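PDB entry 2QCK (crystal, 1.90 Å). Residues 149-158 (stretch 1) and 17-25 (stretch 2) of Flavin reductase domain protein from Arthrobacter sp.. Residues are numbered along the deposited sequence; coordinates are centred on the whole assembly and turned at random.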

# COMPACT_ATOMS: atom_id res chain seq x y z
N PRO A 149 11.37 -5.43 8.66
CA PRO A 149 9.94 -5.49 8.30
C PRO A 149 9.50 -6.79 7.67
O PRO A 149 10.26 -7.44 6.98
CB PRO A 149 9.78 -4.37 7.28
CG PRO A 149 10.95 -3.48 7.46
CD PRO A 149 12.06 -4.30 8.01
N LEU A 150 8.26 -7.17 7.94
CA LEU A 150 7.63 -8.31 7.28
C LEU A 150 6.95 -7.87 5.99
O LEU A 150 6.21 -6.86 5.94
CB LEU A 150 6.60 -8.95 8.23
CG LEU A 150 5.94 -10.29 7.90
CD1 LEU A 150 6.99 -11.38 7.80
CD2 LEU A 150 4.89 -10.61 8.97
N LEU A 151 7.21 -8.66 4.94
CA LEU A 151 6.62 -8.45 3.63
C LEU A 151 5.78 -9.64 3.26
O LEU A 151 5.91 -10.72 3.84
CB LEU A 151 7.72 -8.30 2.60
CG LEU A 151 8.96 -7.52 3.04
CD1 LEU A 151 10.07 -7.78 2.03
CD2 LEU A 151 8.63 -6.09 3.15
N TYR A 152 4.87 -9.42 2.31
CA TYR A 152 4.08 -10.51 1.77
C TYR A 152 4.04 -10.35 0.27
O TYR A 152 3.81 -9.26 -0.25
CB TYR A 152 2.69 -10.41 2.27
CG TYR A 152 1.84 -11.60 2.00
CD1 TYR A 152 2.01 -12.76 2.72
CD2 TYR A 152 0.85 -11.58 1.01
CE1 TYR A 152 1.23 -13.84 2.50
CE2 TYR A 152 0.05 -12.71 0.77
CZ TYR A 152 0.26 -13.81 1.53
OH TYR A 152 -0.51 -14.94 1.35
N HIS A 153 4.29 -11.43 -0.44
CA HIS A 153 4.43 -11.37 -1.87
C HIS A 153 4.05 -12.74 -2.41
O HIS A 153 4.49 -13.77 -1.87
CB HIS A 153 5.87 -11.04 -2.22
CG HIS A 153 6.26 -11.47 -3.59
ND1 HIS A 153 5.47 -11.20 -4.70
CD2 HIS A 153 7.32 -12.17 -4.04
CE1 HIS A 153 6.05 -11.72 -5.78
NE2 HIS A 153 7.17 -12.31 -5.40
N SER A 154 3.25 -12.71 -3.47
CA SER A 154 2.75 -13.90 -4.15
C SER A 154 2.50 -15.05 -3.18
O SER A 154 3.03 -16.14 -3.34
CB SER A 154 3.72 -14.33 -5.23
OG SER A 154 3.11 -15.37 -5.98
N GLY A 155 1.72 -14.78 -2.15
CA GLY A 155 1.31 -15.80 -1.21
C GLY A 155 2.34 -16.24 -0.19
O GLY A 155 2.08 -17.19 0.50
N ALA A 156 3.46 -15.53 -0.03
CA ALA A 156 4.44 -15.97 0.96
C ALA A 156 4.93 -14.78 1.76
O ALA A 156 5.05 -13.68 1.22
CB ALA A 156 5.64 -16.68 0.27
N TYR A 157 5.20 -15.02 3.04
CA TYR A 157 5.87 -14.04 3.87
C TYR A 157 7.34 -14.02 3.53
O TYR A 157 7.98 -15.05 3.45
CB TYR A 157 5.66 -14.35 5.35
CG TYR A 157 4.23 -14.11 5.81
CD1 TYR A 157 3.71 -12.81 5.94
CD2 TYR A 157 3.40 -15.16 6.10
CE1 TYR A 157 2.37 -12.61 6.35
CE2 TYR A 157 2.09 -14.95 6.50
CZ TYR A 157 1.58 -13.70 6.62
OH TYR A 157 0.27 -13.53 7.00
N SER A 158 7.88 -12.82 3.35
CA SER A 158 9.24 -12.59 2.90
C SER A 158 9.89 -11.54 3.79
O SER A 158 9.23 -10.88 4.61
CB SER A 158 9.24 -12.05 1.47
OG SER A 158 8.89 -13.07 0.54
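Stretch 2 17-25: FRRHAAGVA

A β-hairpin whose outer edge is free can recruit a distant segment of the chain as a further strand, and the flavin reductase domain protein from Arthrobacter sp. offers a compact example. Residues 149-158 form the hairpin: strand 151-153, a type I' turn from His153 to Ala156, and a return strand that begins at Ala156. Residues 17-25, at least 126 positions away in sequence wherever the two touch, leave the end of a helix at Arg18, pass through a loop and extend as a short strand at Ala22 and Gly23. This segment runs antiparallel to the first hairpin strand, so that ascending numbers on one side meet descending numbers on the other; together the two stretches bury 482 Å².

The pairing begins at Leu150, whose carbonyl O accepts a hydrogen bond from Val24 N at 3.0 Å. Its side chain also reaches Val24, with Leu150 CD2 4.2 Å from Val24 CB. Next comes Leu151, which faces Gly23 as a non-hydrogen-bonded pair, their CA atoms 4.3 Å apart. Here the backbone of Leu151 bonds instead to Ser158 across the hairpin, N to O and O to N, while its CA lies 3.2 Å from Ala22 O in a CA-H...O contact.

Tyr152 turns its polar backbone groups the other way and forms the hydrogen-bonded pair with Ala22. Tyr152 N donates to Ala22 O at 2.8 Å and nearly straight; the reciprocal bond, from Ala22 N to Tyr152 O at 3.1 Å, is bent and weak. The side chains of this pair share one face of the sheet. Tyr152 CB packs 3.6 Å from CG2 of Val24, although the end of the tyrosine side chain leads away. Val24 has the largest covered area of any residue in the two stretches.

Beyond this pair, the incoming segment is no longer strand but loop and helix end. His153 CB rests 4.0 Å from Ala21 CB, and the edge of the imidazole approaches the helix end, its ND1 3.4 Å from Arg18 O. At the turn, Ser154 adopts positive phi and directs its CB toward the second stretch, where Arg18 NH1 donates a 2.9 Å hydrogen bond to Ser154 OG. A side-chain bond thus takes over where the backbone ladder has ended. Gly155, also at positive phi, and Ala156 make no contact. On the return strand Tyr157 comes back into reach through its ring, whose edge places CE1 4.1 Å from Val24 CG2.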

# COMPACT_ATOMS: atom_id res chain seq x y z
N PHE A 17 -1.24 -7.86 -9.38
CA PHE A 17 -1.14 -7.66 -7.91
C PHE A 17 -0.50 -8.83 -7.17
O PHE A 17 -0.04 -8.66 -6.03
CB PHE A 17 -2.48 -7.21 -7.23
CG PHE A 17 -2.72 -5.76 -7.39
CD1 PHE A 17 -2.04 -4.86 -6.60
CD2 PHE A 17 -3.48 -5.30 -8.45
CE1 PHE A 17 -2.17 -3.52 -6.82
CE2 PHE A 17 -3.62 -3.95 -8.68
CZ PHE A 17 -2.96 -3.06 -7.86
N ARG A 18 -0.49 -10.01 -7.81
CA ARG A 18 0.37 -11.11 -7.36
C ARG A 18 1.84 -10.72 -7.45
O ARG A 18 2.64 -11.12 -6.64
CB ARG A 18 0.15 -12.37 -8.21
CG ARG A 18 0.79 -13.64 -7.65
CD ARG A 18 0.81 -14.85 -8.62
NE ARG A 18 1.60 -14.60 -9.84
CZ ARG A 18 2.93 -14.54 -9.87
NH1 ARG A 18 3.67 -14.74 -8.78
NH2 ARG A 18 3.55 -14.29 -11.02
N ARG A 19 2.17 -9.92 -8.45
CA ARG A 19 3.54 -9.50 -8.68
C ARG A 19 3.95 -8.25 -7.92
O ARG A 19 5.09 -7.77 -8.06
CB ARG A 19 3.74 -9.25 -10.17
CG ARG A 19 3.58 -10.49 -11.05
CD ARG A 19 4.04 -10.19 -12.46
NE ARG A 19 3.78 -11.36 -13.28
CZ ARG A 19 4.25 -11.54 -14.51
NH1 ARG A 19 5.03 -10.63 -15.09
NH2 ARG A 19 3.94 -12.65 -15.16
N HIS A 20 3.03 -7.70 -7.14
CA HIS A 20 3.28 -6.47 -6.43
C HIS A 20 3.47 -6.86 -4.96
O HIS A 20 2.54 -7.38 -4.35
CB HIS A 20 2.07 -5.56 -6.63
CG HIS A 20 2.24 -4.18 -6.08
ND1 HIS A 20 3.19 -3.31 -6.57
CD2 HIS A 20 1.58 -3.52 -5.11
CE1 HIS A 20 3.11 -2.17 -5.91
NE2 HIS A 20 2.14 -2.26 -5.02
N ALA A 21 4.65 -6.62 -4.40
CA ALA A 21 4.91 -6.98 -3.00
C ALA A 21 4.32 -5.94 -2.05
O ALA A 21 3.95 -4.82 -2.44
CB ALA A 21 6.41 -7.10 -2.78
N ALA A 22 4.26 -6.26 -0.76
CA ALA A 22 3.63 -5.35 0.18
C ALA A 22 4.15 -5.59 1.60
O ALA A 22 4.55 -6.69 1.91
CB ALA A 22 2.12 -5.55 0.13
N GLY A 23 4.15 -4.56 2.43
CA GLY A 23 4.42 -4.74 3.83
C GLY A 23 3.19 -5.24 4.54
O GLY A 23 2.10 -5.06 4.06
N VAL A 24 3.37 -5.79 5.74
CA VAL A 24 2.28 -6.44 6.46
C VAL A 24 2.05 -5.67 7.76
O VAL A 24 3.00 -5.45 8.50
CB VAL A 24 2.59 -7.96 6.72
CG1 VAL A 24 1.39 -8.68 7.40
CG2 VAL A 24 2.97 -8.65 5.39
N ALA A 25 0.80 -5.23 7.97
CA ALA A 25 0.35 -4.61 9.21
C ALA A 25 -0.87 -5.38 9.74
O ALA A 25 -1.40 -6.20 9.04
CB ALA A 25 -0.00 -3.10 8.96